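Cellulosome anchoring protein cohesin region (Clostridium thermocellum, PDB 4DH2) is a type I cohesin domain of a cellulosome anchoring protein that binds a dockerin domain, which would tether dockerin-bearing proteins to that anchor. Local coordinates at residues 13-18 and 147-152; 47-52 and 139-144; 36-41 and 108-113; 133-138 and 153-158. All coordinates share one frame; numbering follows the deposited sequence.

Contact 1. Residues 13-18 and 147-152; sequences ADYILD and KPILAV
Lys147 reaches across to two neighbouring residues of the opposite segment. Its NZ forms a salt bridge with Asp14 OD2 (3.1 Å), which receives it through the anti lone pair, and donates a second hydrogen bond to Tyr15 OH, also at 3.1 Å. The lysine chain bends at chi3 (74°), which turns CE toward the Tyr15 ring, 3.8 Å from CE2. Beyond this polar end, along the chain, strands 15-27 and 149-161 run parallel, the pairing of first and last strands that closes the jelly-roll sandwich of a cohesin. Leu150 N bonds to Tyr15 O, Leu17 N to Leu150 O and Val152 N to Leu17 O, each at 2.8 Å; the last is almost straight, 176° at the hydrogen. Ahead of the paired strands, where the backbones lie farther apart, a water accepts from Asp14 N and donates to Pro148 O, bridging the backbones in place of a direct bond. Apolar groups fill in on both faces of the sheet. On the inner one, Leu17 CD2 meets Ile149 CG2 while CD1 lies against Ala151 CB, and Phe141 of strand 129-142 covers Leu17, Ile149 and Ala151. On the outer one, Ala13 CB sits against the branch point of Leu150, and Ile16 CD1 touches Val152 CG2 at 3.5 Å. Asp18 and Val152 lie side by side, pointing the same way. The Asp18 carboxylate is held chiefly through OD2 by Asn40 ND2, just past strand 31-39, while Asp18 OD1 rests 3.4 Å from Val152 CB.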
loop_
_atom_site.group_PDB
_atom_site.type_symbol
_atom_site.label_atom_id
_atom_site.label_comp_id
_atom_site.label_asym_id
_atom_site.label_seq_id
_atom_site.Cartn_x
_atom_site.Cartn_y
_atom_site.Cartn_z
ATOM N N ALA A 13 12.074 4.153 -14.964
ATOM C CA ALA A 13 10.917 3.565 -15.653
ATOM C C ALA A 13 10.357 4.520 -16.685
ATOM O O ALA A 13 10.901 5.618 -16.873
ATOM C CB ALA A 13 9.845 3.212 -14.630
ATOM N N ASP A 14 9.267 4.125 -17.363
ATOM C CA ASP A 14 8.742 4.948 -18.423
ATOM C C ASP A 14 7.661 5.898 -17.967
ATOM O O ASP A 14 7.256 6.781 -18.712
ATOM C CB ASP A 14 8.162 4.059 -19.528
ATOM C CG ASP A 14 9.210 3.248 -20.222
ATOM O OD1 ASP A 14 10.406 3.539 -20.050
ATOM O OD2 ASP A 14 8.865 2.299 -20.953
ATOM N N TYR A 15 7.154 5.669 -16.757
ATOM C CA TYR A 15 6.015 6.429 -16.241
ATOM C C TYR A 15 6.272 6.851 -14.802
ATOM O O TYR A 15 7.029 6.215 -14.061
ATOM C CB TYR A 15 4.733 5.592 -16.245
ATOM C CG TYR A 15 4.519 4.905 -17.574
ATOM C CD1 TYR A 15 4.218 5.631 -18.708
ATOM C CD2 TYR A 15 4.667 3.549 -17.682
ATOM C CE1 TYR A 15 4.061 4.977 -19.948
ATOM C CE2 TYR A 15 4.499 2.899 -18.884
ATOM C CZ TYR A 15 4.204 3.605 -20.002
ATOM O OH TYR A 15 4.037 2.893 -21.182
ATOM N N ILE A 16 5.583 7.900 -14.403
ATOM C CA ILE A 16 5.778 8.456 -13.094
ATOM C C ILE A 16 4.503 9.139 -12.576
ATOM O O ILE A 16 3.649 9.575 -13.355
ATOM C CB ILE A 16 6.973 9.468 -13.174
ATOM C CG1 ILE A 16 7.459 9.882 -11.802
ATOM C CG2 ILE A 16 6.571 10.688 -14.010
ATOM C CD1 ILE A 16 8.996 10.122 -11.770
ATOM N N LEU A 17 4.366 9.179 -11.250
ATOM C CA LEU A 17 3.371 10.013 -10.575
ATOM C C LEU A 17 3.971 10.540 -9.279
ATOM O O LEU A 17 5.100 10.197 -8.888
ATOM C CB LEU A 17 2.069 9.251 -10.293
ATOM C CG LEU A 17 2.233 7.968 -9.473
ATOM C CD1 LEU A 17 2.286 8.240 -8.028
ATOM C CD2 LEU A 17 1.076 7.018 -9.811
ATOM N N ASP A 18 3.205 11.402 -8.631
ATOM C CA ASP A 18 3.598 11.969 -7.358
ATOM C C ASP A 18 2.614 11.507 -6.290
ATOM O O ASP A 18 1.404 11.471 -6.541
ATOM C CB ASP A 18 3.561 13.498 -7.415
ATOM C CG ASP A 18 4.625 14.064 -8.334
ATOM O OD1 ASP A 18 5.750 14.246 -7.886
ATOM O OD2 ASP A 18 4.318 14.319 -9.490
ATOM N N LYS A 147 4.214 -2.955 -16.203
ATOM C CA LYS A 147 5.342 -2.030 -16.321
ATOM C C LYS A 147 5.342 -1.130 -15.095
ATOM O O LYS A 147 4.286 -0.697 -14.623
ATOM C CB LYS A 147 5.228 -1.171 -17.573
ATOM C CG LYS A 147 5.380 -1.948 -18.877
ATOM C CD LYS A 147 5.198 -1.012 -20.074
ATOM C CE LYS A 147 6.405 -0.087 -20.286
ATOM N NZ LYS A 147 6.243 0.746 -21.517
ATOM N N PRO A 148 6.536 -0.830 -14.582
ATOM C CA PRO A 148 6.576 -0.010 -13.376
ATOM C C PRO A 148 6.166 1.417 -13.657
ATOM O O PRO A 148 6.401 1.961 -14.743
ATOM C CB PRO A 148 8.056 -0.082 -12.936
ATOM C CG PRO A 148 8.803 -0.537 -14.123
ATOM C CD PRO A 148 7.852 -1.384 -14.934
ATOM N N ILE A 149 5.553 2.023 -12.646
ATOM C CA ILE A 149 5.274 3.440 -12.632
ATOM C C ILE A 149 6.007 3.964 -11.393
ATOM O O ILE A 149 5.777 3.471 -10.299
ATOM C CB ILE A 149 3.760 3.701 -12.459
ATOM C CG1 ILE A 149 2.943 3.121 -13.658
ATOM C CG2 ILE A 149 3.518 5.169 -12.308
ATOM C CD1 ILE A 149 1.430 3.160 -13.422
ATOM N N LEU A 150 6.947 4.884 -11.557
ATOM C CA LEU A 150 7.632 5.426 -10.394
ATOM C C LEU A 150 6.741 6.361 -9.594
ATOM O O LEU A 150 5.944 7.100 -10.150
ATOM C CB LEU A 150 8.863 6.212 -10.836
ATOM C CG LEU A 150 9.810 5.413 -11.706
ATOM C CD1 LEU A 150 10.962 6.310 -12.160
ATOM C CD2 LEU A 150 10.329 4.229 -10.956
ATOM N N ALA A 151 6.961 6.384 -8.283
ATOM C CA ALA A 151 6.184 7.242 -7.418
ATOM C C ALA A 151 7.145 8.212 -6.733
ATOM O O ALA A 151 8.021 7.790 -5.995
ATOM C CB ALA A 151 5.466 6.417 -6.365
ATOM N N VAL A 152 6.998 9.495 -7.013
ATOM C CA VAL A 152 7.800 10.478 -6.318
ATOM C C VAL A 152 7.094 10.794 -5.000
ATOM O O VAL A 152 6.048 11.438 -4.993
ATOM C CB VAL A 152 7.915 11.769 -7.127
ATOM C CG1 VAL A 152 8.814 12.782 -6.354
ATOM C CG2 VAL A 152 8.418 11.495 -8.551
HETATM O O HOH W 1 7.836 1.634 -17.078
#

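Contact 2. Residues 47-52 and 139-144; sequences QSFNLS and SNFCDF
Phe49 and Phe141 lie side by side across an antiparallel, non-hydrogen-bonded pair and point the same way, into the domain interior. Their planes are only 20° apart, but the rings are displaced so that little of one lies above the other. One face of Phe141 takes the CB of Phe49 instead, 3.5 Å from the ring centroid in a CH-pi contact. A chi1 of 71° puts Phe49 CG between backbone N and carbonyl carbon, 3.8 Å from Phe141 CE1. On the same face, Leu51 CD1 meets Ser139 CB at 3.7 Å, and Ser139 OG lies in the plane of the Phe141 ring, at its edge. On the reverse face Asn50 and Asn140 are linked by a water that donates to Asn50 OD1 and accepts from Asn140 ND2, while Ser48 CB approaches Cys142 SG. The backbones of Asn50 and Asn140 exchange two 2.8 Å bonds, N of each to O of the other. At the far end Gln47 and Ser48 both face Cys142 in a classic beta bulge: Cys142 O takes Gln47 N at 2.9 Å and Ser48 N only weakly. Ile18 of the dockerin chain packs on Ser48, Asn50 and Cys142, making this reverse face part of the dockerin-binding surface. Strand 48-54 lies between strand 129-142 and strand 88-94, bonded to the latter by the backbones of Phe49 with Phe93 and Leu51 with Phe91, and also by Asn50 ND2 to Phe91 O.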
loop_
_atom_site.group_PDB
_atom_site.type_symbol
_atom_site.label_atom_id
_atom_site.label_comp_id
_atom_site.label_asym_id
_atom_site.label_seq_id
_atom_site.Cartn_x
_atom_site.Cartn_y
_atom_site.Cartn_z
ATOM N N GLN A 47 -2.754 -0.139 -12.543
ATOM C CA GLN A 47 -3.368 -1.435 -12.266
ATOM C C GLN A 47 -3.294 -1.804 -10.795
ATOM O O GLN A 47 -4.260 -2.330 -10.202
ATOM C CB GLN A 47 -2.645 -2.493 -13.103
ATOM C CG GLN A 47 -2.881 -3.938 -12.691
ATOM C CD GLN A 47 -4.273 -4.397 -13.074
ATOM O OE1 GLN A 47 -4.692 -4.235 -14.215
ATOM N NE2 GLN A 47 -5.005 -4.925 -12.113
ATOM N N SER A 48 -2.148 -1.540 -10.178
ATOM C CA SER A 48 -1.965 -1.959 -8.806
ATOM C C SER A 48 -0.919 -1.084 -8.114
ATOM O O SER A 48 0.035 -0.620 -8.756
ATOM C CB SER A 48 -1.496 -3.399 -8.753
ATOM O OG SER A 48 -1.239 -3.823 -7.416
ATOM N N PHE A 49 -1.091 -0.903 -6.813
ATOM C CA PHE A 49 -0.035 -0.272 -6.028
ATOM C C PHE A 49 -0.030 -0.791 -4.632
ATOM O O PHE A 49 -1.046 -1.278 -4.124
ATOM C CB PHE A 49 -0.134 1.262 -6.046
ATOM C CG PHE A 49 -1.307 1.842 -5.255
ATOM C CD1 PHE A 49 -1.255 1.976 -3.877
ATOM C CD2 PHE A 49 -2.440 2.275 -5.917
ATOM C CE1 PHE A 49 -2.309 2.540 -3.193
ATOM C CE2 PHE A 49 -3.491 2.823 -5.249
ATOM C CZ PHE A 49 -3.434 2.957 -3.873
ATOM N N ASN A 50 1.136 -0.697 -4.001
ATOM C CA ASN A 50 1.336 -1.157 -2.640
ATOM C C ASN A 50 2.265 -0.105 -2.055
ATOM O O ASN A 50 3.354 0.153 -2.611
ATOM C CB ASN A 50 1.938 -2.554 -2.749
ATOM C CG ASN A 50 2.211 -3.264 -1.425
ATOM O OD1 ASN A 50 3.117 -4.089 -1.400
ATOM N ND2 ASN A 50 1.443 -3.004 -0.362
ATOM N N LEU A 51 1.811 0.527 -0.969
ATOM C CA LEU A 51 2.475 1.712 -0.414
ATOM C C LEU A 51 2.396 1.615 1.115
ATOM O O LEU A 51 1.347 1.202 1.632
ATOM C CB LEU A 51 1.709 2.953 -0.916
ATOM C CG LEU A 51 2.077 4.348 -0.444
ATOM C CD1 LEU A 51 3.511 4.586 -0.726
ATOM C CD2 LEU A 51 1.233 5.313 -1.226
ATOM N N SER A 52 3.476 1.975 1.817
ATOM C CA SER A 52 3.492 2.049 3.298
ATOM C C SER A 52 3.752 3.476 3.754
ATOM O O SER A 52 4.597 4.200 3.150
ATOM C CB SER A 52 4.652 1.205 3.879
ATOM O OG SER A 52 4.417 -0.171 3.683
ATOM N N SER A 139 7.147 1.433 -1.800
ATOM C CA SER A 139 6.164 1.967 -2.677
ATOM C C SER A 139 6.408 1.284 -4.008
ATOM O O SER A 139 7.497 1.377 -4.574
ATOM C CB SER A 139 6.380 3.469 -2.821
ATOM O OG SER A 139 5.658 4.000 -3.894
ATOM N N ASN A 140 5.374 0.626 -4.510
ATOM C CA ASN A 140 5.447 -0.102 -5.765
ATOM C C ASN A 140 4.148 0.135 -6.539
ATOM O O ASN A 140 3.064 -0.065 -5.980
ATOM C CB ASN A 140 5.556 -1.598 -5.512
ATOM C CG ASN A 140 6.921 -2.020 -5.060
ATOM O OD1 ASN A 140 7.933 -1.705 -5.703
ATOM N ND2 ASN A 140 6.969 -2.765 -3.959
ATOM N N PHE A 141 4.259 0.577 -7.794
ATOM C CA PHE A 141 3.088 0.815 -8.646
ATOM C C PHE A 141 3.347 0.167 -9.996
ATOM O O PHE A 141 4.479 0.150 -10.467
ATOM C CB PHE A 141 2.891 2.304 -8.934
ATOM C CG PHE A 141 2.453 3.136 -7.763
ATOM C CD1 PHE A 141 1.236 3.786 -7.773
ATOM C CD2 PHE A 141 3.285 3.316 -6.680
ATOM C CE1 PHE A 141 0.837 4.547 -6.722
ATOM C CE2 PHE A 141 2.892 4.116 -5.629
ATOM C CZ PHE A 141 1.677 4.714 -5.640
ATOM N N CYS A 142 2.306 -0.308 -10.661
ATOM C CA CYS A 142 2.469 -0.785 -12.024
ATOM C C CYS A 142 1.229 -0.528 -12.870
ATOM O O CYS A 142 0.128 -0.239 -12.345
ATOM C CB CYS A 142 2.845 -2.258 -12.076
ATOM S SG CYS A 142 1.473 -3.430 -11.643
ATOM N N ASP A 143 1.419 -0.629 -14.190
ATOM C CA ASP A 143 0.320 -0.489 -15.123
ATOM C C ASP A 143 -0.256 -1.846 -15.490
ATOM O O ASP A 143 0.151 -2.870 -14.933
ATOM C CB ASP A 143 0.685 0.338 -16.362
ATOM C CG ASP A 143 1.602 -0.349 -17.320
ATOM O OD1 ASP A 143 1.874 -1.563 -17.207
ATOM O OD2 ASP A 143 2.026 0.375 -18.270
ATOM N N PHE A 144 -1.221 -1.822 -16.394
ATOM C CA PHE A 144 -1.914 -3.053 -16.793
ATOM C C PHE A 144 -0.950 -4.111 -17.316
ATOM O O PHE A 144 -1.124 -5.322 -17.070
ATOM C CB PHE A 144 -2.956 -2.770 -17.855
ATOM C CG PHE A 144 -3.678 -4.003 -18.274
ATOM C CD1 PHE A 144 -4.722 -4.472 -17.520
ATOM C CD2 PHE A 144 -3.291 -4.697 -19.405
ATOM C CE1 PHE A 144 -5.398 -5.624 -17.900
ATOM C CE2 PHE A 144 -3.953 -5.835 -19.782
ATOM C CZ PHE A 144 -5.006 -6.296 -19.023
HETATM O O HOH W 2 4.760 -4.650 -3.547
#

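Contact 3. Residues 36-41 and 108-113; sequences LKFENV and GVFAKL
Phe38 and Phe110 form an offset stack, centroids 4.3 Å apart and planes inclined by 18°. Phe38 CE1 lies over the face of Phe110, toward the rim near CD2, while Phe110 CB sits over the centre of the Phe38 ring in a CH-pi contact. Aliphatic packing extends the cluster: Leu36 CB reaches Phe110 CE2 at 3.3 Å, and Leu36 CD1 meets the branch point of Leu113 at 4.1 Å. On the other face of the sheet the Lys37 and Val109 side chains cross at about a right angle, Lys37 CG to Val109 CG2 3.9 Å.

Backbone bonding is antiparallel and interrupted by a classic beta bulge, in which Phe110 and Ala111 both face Leu36. Leu36 O accepts Phe110 N at 2.8 Å and Ala111 N only weakly, and Leu36 N returns a bond to Ala111 O. Beyond the bulge, Phe38 and Gly108 bond to one another in both directions, Phe38 N to Gly108 O at 2.8 Å. The backbone angles of Gly108 would press any CB against the preceding carbonyl, a conformation suited to glycine.

In the conformer given for Glu39, Lys37 NZ bridges to Glu39 OE2 within its own strand (2.7 Å). The chemistry is therefore two-sided: this charged pair lies on the outward side, the backbone N and O of Leu36, Phe38 and Gly108 are bonded across the strands, and the inward face supplies aromatic and aliphatic carbon to a core that also includes Phe49, Phe91 and Phe141.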
loop_
_atom_site.group_PDB
_atom_site.type_symbol
_atom_site.label_atom_id
_atom_site.label_comp_id
_atom_site.label_asym_id
_atom_site.label_seq_id
_atom_site.Cartn_x
_atom_site.Cartn_y
_atom_site.Cartn_z
ATOM N N LEU A 36 -4.438 11.763 1.538
ATOM C CA LEU A 36 -3.250 11.325 0.812
ATOM C C LEU A 36 -3.635 11.342 -0.669
ATOM O O LEU A 36 -4.696 10.844 -1.038
ATOM C CB LEU A 36 -2.864 9.906 1.257
ATOM C CG LEU A 36 -2.802 9.707 2.765
ATOM C CD1 LEU A 36 -2.536 8.250 3.091
ATOM C CD2 LEU A 36 -1.738 10.572 3.405
ATOM N N LYS A 37 -2.782 11.933 -1.503
ATOM C CA LYS A 37 -3.133 12.243 -2.875
ATOM C C LYS A 37 -2.136 11.664 -3.847
ATOM O O LYS A 37 -0.984 11.470 -3.503
ATOM C CB LYS A 37 -3.141 13.759 -3.110
ATOM C CG LYS A 37 -4.380 14.477 -2.611
ATOM C CD LYS A 37 -4.358 15.938 -3.050
ATOM C CE LYS A 37 -4.562 16.068 -4.555
ATOM N NZ LYS A 37 -3.890 17.267 -5.152
ATOM N N PHE A 38 -2.625 11.377 -5.044
ATOM C CA PHE A 38 -1.807 11.119 -6.204
ATOM C C PHE A 38 -1.982 12.302 -7.130
ATOM O O PHE A 38 -3.114 12.769 -7.354
ATOM C CB PHE A 38 -2.298 9.902 -7.001
ATOM C CG PHE A 38 -2.133 8.579 -6.321
ATOM C CD1 PHE A 38 -1.265 8.412 -5.237
ATOM C CD2 PHE A 38 -2.817 7.469 -6.818
ATOM C CE1 PHE A 38 -1.134 7.185 -4.636
ATOM C CE2 PHE A 38 -2.670 6.227 -6.222
ATOM C CZ PHE A 38 -1.827 6.093 -5.130
ATOM N N GLU A 39 -0.873 12.783 -7.680
ATOM C CA GLU A 39 -0.900 13.814 -8.706
ATOM C C GLU A 39 -0.086 13.352 -9.903
ATOM O O GLU A 39 0.854 12.566 -9.750
ATOM C CB GLU A 39 -0.332 15.132 -8.162
ATOM C CG GLU A 39 -1.208 15.819 -7.112
ATOM C CD GLU A 39 -0.595 17.109 -6.567
ATOM O OE1 GLU A 39 0.554 17.448 -6.933
ATOM O OE2 GLU A 39 -1.265 17.779 -5.758
ATOM N N ASN A 40 -0.448 13.841 -11.082
ATOM C CA ASN A 40 0.216 13.450 -12.322
ATOM C C ASN A 40 0.120 11.943 -12.570
ATOM O O ASN A 40 1.081 11.307 -12.999
ATOM C CB ASN A 40 1.661 13.909 -12.283
ATOM C CG ASN A 40 1.759 15.408 -12.104
ATOM O OD1 ASN A 40 1.120 16.152 -12.850
ATOM N ND2 ASN A 40 2.478 15.849 -11.087
ATOM N N VAL A 41 -1.043 11.383 -12.281
ATOM C CA VAL A 41 -1.296 9.980 -12.572
ATOM C C VAL A 41 -1.223 9.746 -14.086
ATOM O O VAL A 41 -1.857 10.470 -14.849
ATOM C CB VAL A 41 -2.674 9.553 -12.035
ATOM C CG1 VAL A 41 -2.995 8.111 -12.447
ATOM C CG2 VAL A 41 -2.725 9.729 -10.504
ATOM N N GLY A 108 -6.008 12.912 -7.507
ATOM C CA GLY A 108 -6.880 13.189 -6.380
ATOM C C GLY A 108 -6.544 12.383 -5.150
ATOM O O GLY A 108 -5.429 11.855 -4.998
ATOM N N VAL A 109 -7.510 12.293 -4.243
ATOM C CA VAL A 109 -7.274 11.625 -2.977
ATOM C C VAL A 109 -7.395 10.116 -3.149
ATOM O O VAL A 109 -8.411 9.622 -3.649
ATOM C CB VAL A 109 -8.285 12.105 -1.905
ATOM C CG1 VAL A 109 -8.166 11.268 -0.649
ATOM C CG2 VAL A 109 -8.063 13.582 -1.624
ATOM N N PHE A 110 -6.341 9.384 -2.771
ATOM C CA PHE A 110 -6.371 7.923 -2.854
ATOM C C PHE A 110 -6.737 7.269 -1.527
ATOM O O PHE A 110 -7.189 6.115 -1.504
ATOM C CB PHE A 110 -5.043 7.347 -3.397
ATOM C CG PHE A 110 -3.917 7.279 -2.381
ATOM C CD1 PHE A 110 -3.738 6.159 -1.584
ATOM C CD2 PHE A 110 -2.998 8.309 -2.285
ATOM C CE1 PHE A 110 -2.666 6.080 -0.705
ATOM C CE2 PHE A 110 -1.937 8.236 -1.424
ATOM C CZ PHE A 110 -1.772 7.121 -0.617
ATOM N N ALA A 111 -6.556 7.986 -0.426
ATOM C CA ALA A 111 -6.973 7.475 0.873
ATOM C C ALA A 111 -7.074 8.618 1.861
ATOM O O ALA A 111 -6.436 9.661 1.692
ATOM C CB ALA A 111 -6.026 6.433 1.361
ATOM N N LYS A 112 -7.899 8.435 2.886
ATOM C CA LYS A 112 -7.955 9.400 3.967
ATOM C C LYS A 112 -7.700 8.653 5.264
ATOM O O LYS A 112 -8.332 7.614 5.531
ATOM C CB LYS A 112 -9.346 10.052 4.026
ATOM C CG LYS A 112 -9.657 10.959 2.863
ATOM C CD LYS A 112 -11.052 11.581 3.017
ATOM C CE LYS A 112 -11.312 12.644 1.942
ATOM N NZ LYS A 112 -11.776 12.071 0.630
ATOM N N LEU A 113 -6.807 9.191 6.091
ATOM C CA LEU A 113 -6.574 8.629 7.399
ATOM C C LEU A 113 -7.436 9.419 8.369
ATOM O O LEU A 113 -7.539 10.625 8.226
ATOM C CB LEU A 113 -5.148 8.878 7.817
ATOM C CG LEU A 113 -4.077 8.391 6.840
ATOM C CD1 LEU A 113 -2.713 8.666 7.424
ATOM C CD2 LEU A 113 -4.286 6.930 6.557
#

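Contact 4. Residues 133-138 and 153-158; sequences LITFGE and LKEGKV
Phe136 and Leu153 make the close-packed end of the contact. Leu153 CB lies over one face of the phenyl ring, toward its rim and 3.7 Å from CD2, and Leu153 CD1 reaches the same distance from Phe136 CB. The ring edge meets backbone: Phe136 CE2 is 3.3 Å from Lys154 O, with Glu155 N close to the ring plane. A chi1 of -71° puts Phe136 CG anti to the carbonyl carbon, next to Leu153 CD1; the ring lies between the two strands where they diverge, and Leu51, Leu53 and Val21 touch it from neighbouring strands.

The opposite, outward side is held more loosely. Glu155 extends past Phe136 in the opposite direction and alongside Thr135, its OE2 3.4 Å from Thr135 CG2. A water accepts from Phe136 N and lies near Glu155 OE2, but at a separation too short to be reliable. The exposed side chains of Lys154 and Lys157 lie on the solvent side.

Past this divergence the strands close up again. Ile134 N donates to Gly156 O at 2.9 Å, and the return bond from Gly156 N to Ile134 O is longer, 3.3 Å. Ile134 CD1 then meets Val158 CG2 at 4.0 Å on the buried face, beside Ile34. The arrangement is that of a long antiparallel beta hairpin, strands 129-142 and 149-161, whose second strand is broken around Glu155 within the cohesin jelly roll.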
loop_
_atom_site.group_PDB
_atom_site.type_symbol
_atom_site.label_atom_id
_atom_site.label_comp_id
_atom_site.label_asym_id
_atom_site.label_seq_id
_atom_site.Cartn_x
_atom_site.Cartn_y
_atom_site.Cartn_z
ATOM N N LEU A 133 5.754 14.027 11.852
ATOM C CA LEU A 133 6.061 13.675 10.467
ATOM C C LEU A 133 5.355 12.395 10.061
ATOM O O LEU A 133 5.262 11.460 10.847
ATOM C CB LEU A 133 7.587 13.469 10.402
ATOM C CG LEU A 133 8.365 13.578 9.102
ATOM C CD1 LEU A 133 8.249 14.957 8.509
ATOM C CD2 LEU A 133 9.831 13.237 9.406
ATOM N N ILE A 134 4.883 12.350 8.820
ATOM C CA ILE A 134 4.316 11.138 8.272
ATOM C C ILE A 134 5.245 10.756 7.126
ATOM O O ILE A 134 5.416 11.526 6.177
ATOM C CB ILE A 134 2.895 11.376 7.804
ATOM C CG1 ILE A 134 1.987 11.559 9.032
ATOM C CG2 ILE A 134 2.388 10.173 6.984
ATOM C CD1 ILE A 134 0.689 12.135 8.704
ATOM N N THR A 135 5.863 9.583 7.238
ATOM C CA THR A 135 6.906 9.203 6.309
ATOM C C THR A 135 6.464 8.023 5.468
ATOM O O THR A 135 5.390 7.466 5.674
ATOM C CB THR A 135 8.171 8.805 7.023
ATOM O OG1 THR A 135 7.911 7.694 7.876
ATOM C CG2 THR A 135 8.666 9.956 7.895
ATOM N N PHE A 136 7.314 7.627 4.533
ATOM C CA PHE A 136 6.980 6.509 3.656
ATOM C C PHE A 136 7.923 5.377 3.807
ATOM O O PHE A 136 9.090 5.575 4.123
ATOM C CB PHE A 136 7.095 6.931 2.220
ATOM C CG PHE A 136 6.056 7.853 1.801
ATOM C CD1 PHE A 136 4.808 7.397 1.468
ATOM C CD2 PHE A 136 6.308 9.207 1.734
ATOM C CE1 PHE A 136 3.830 8.257 1.090
ATOM C CE2 PHE A 136 5.317 10.064 1.359
ATOM C CZ PHE A 136 4.098 9.603 1.028
ATOM N N GLY A 137 7.425 4.184 3.517
ATOM C CA GLY A 137 8.285 3.048 3.288
ATOM C C GLY A 137 8.325 2.668 1.814
ATOM O O GLY A 137 8.355 3.501 0.886
ATOM N N GLU A 138 8.295 1.377 1.613
ATOM C CA GLU A 138 8.203 0.814 0.268
ATOM C C GLU A 138 6.961 1.316 -0.503
ATOM O O GLU A 138 5.904 1.617 0.038
ATOM C CB GLU A 138 8.217 -0.720 0.325
ATOM C CG GLU A 138 7.061 -1.335 1.103
ATOM C CD GLU A 138 5.744 -1.237 0.360
ATOM O OE1 GLU A 138 4.711 -1.025 1.032
ATOM O OE2 GLU A 138 5.748 -1.376 -0.891
ATOM N N LEU A 153 7.671 10.347 -3.909
ATOM C CA LEU A 153 7.031 10.482 -2.608
ATOM C C LEU A 153 7.396 11.796 -1.905
ATOM O O LEU A 153 8.559 12.201 -1.816
ATOM C CB LEU A 153 7.476 9.337 -1.740
ATOM C CG LEU A 153 7.246 7.932 -2.319
ATOM C CD1 LEU A 153 7.779 6.884 -1.395
ATOM C CD2 LEU A 153 5.767 7.688 -2.597
ATOM N N LYS A 154 6.382 12.465 -1.409
ATOM C CA LYS A 154 6.576 13.670 -0.651
ATOM C C LYS A 154 5.960 13.481 0.727
ATOM O O LYS A 154 4.775 13.250 0.839
ATOM C CB LYS A 154 5.944 14.824 -1.414
ATOM C CG LYS A 154 6.533 15.021 -2.811
ATOM C CD LYS A 154 5.582 15.815 -3.702
ATOM C CE LYS A 154 6.289 16.442 -4.899
ATOM N NZ LYS A 154 5.308 17.218 -5.718
ATOM N N GLU A 155 6.801 13.551 1.756
ATOM C CA GLU A 155 6.367 13.337 3.125
ATOM C C GLU A 155 5.492 14.498 3.538
ATOM O O GLU A 155 5.417 15.507 2.834
ATOM C CB GLU A 155 7.564 13.242 4.046
ATOM C CG GLU A 155 8.349 11.963 3.833
ATOM C CD GLU A 155 9.576 11.811 4.730
ATOM O OE1 GLU A 155 10.068 12.807 5.301
ATOM O OE2 GLU A 155 10.077 10.666 4.837
ATOM N N GLY A 156 4.841 14.357 4.676
ATOM C CA GLY A 156 3.931 15.386 5.147
ATOM C C GLY A 156 4.083 15.572 6.634
ATOM O O GLY A 156 4.780 14.804 7.299
ATOM N N LYS A 157 3.431 16.596 7.175
ATOM C CA LYS A 157 3.551 16.880 8.598
ATOM C C LYS A 157 2.192 17.264 9.126
ATOM O O LYS A 157 1.368 17.817 8.385
ATOM C CB LYS A 157 4.497 18.060 8.861
ATOM C CG LYS A 157 4.263 19.198 7.864
ATOM C CD LYS A 157 4.739 20.546 8.349
ATOM C CE LYS A 157 4.493 21.595 7.265
ATOM N NZ LYS A 157 5.154 22.881 7.558
ATOM N N VAL A 158 1.977 16.941 10.389
ATOM C CA VAL A 158 0.857 17.447 11.143
ATOM C C VAL A 158 1.443 18.494 12.075
ATOM O O VAL A 158 2.350 18.201 12.859
ATOM C CB VAL A 158 0.185 16.367 11.993
ATOM C CG1 VAL A 158 -1.009 16.969 12.762
ATOM C CG2 VAL A 158 -0.260 15.195 11.112
HETATM O O HOH W 3 10.003 8.563 3.663
#

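How the contacts relate
Along the chain, contact 1 joins the first strand to the last and encloses contacts 2 and 3, whose own segments alternate; contact 3 closes before contact 4 opens. Strand 149-161 serves contacts 1 and 4, strand 129-142 contacts 2 and 4. The centres of contacts 1 and 2 are about 9 Å apart, with Ile149 N probably bonded to Phe141 O; those of contacts 2 and 4, on their shared strand, are about 17 Å apart. Contact 3, its centre about 13 Å from that of contact 2, meets it across the interior, where Phe38 touches Phe49 and Phe141. One aromatic core thus backs both the terminal-strand closure and the sheet that carries the dockerin.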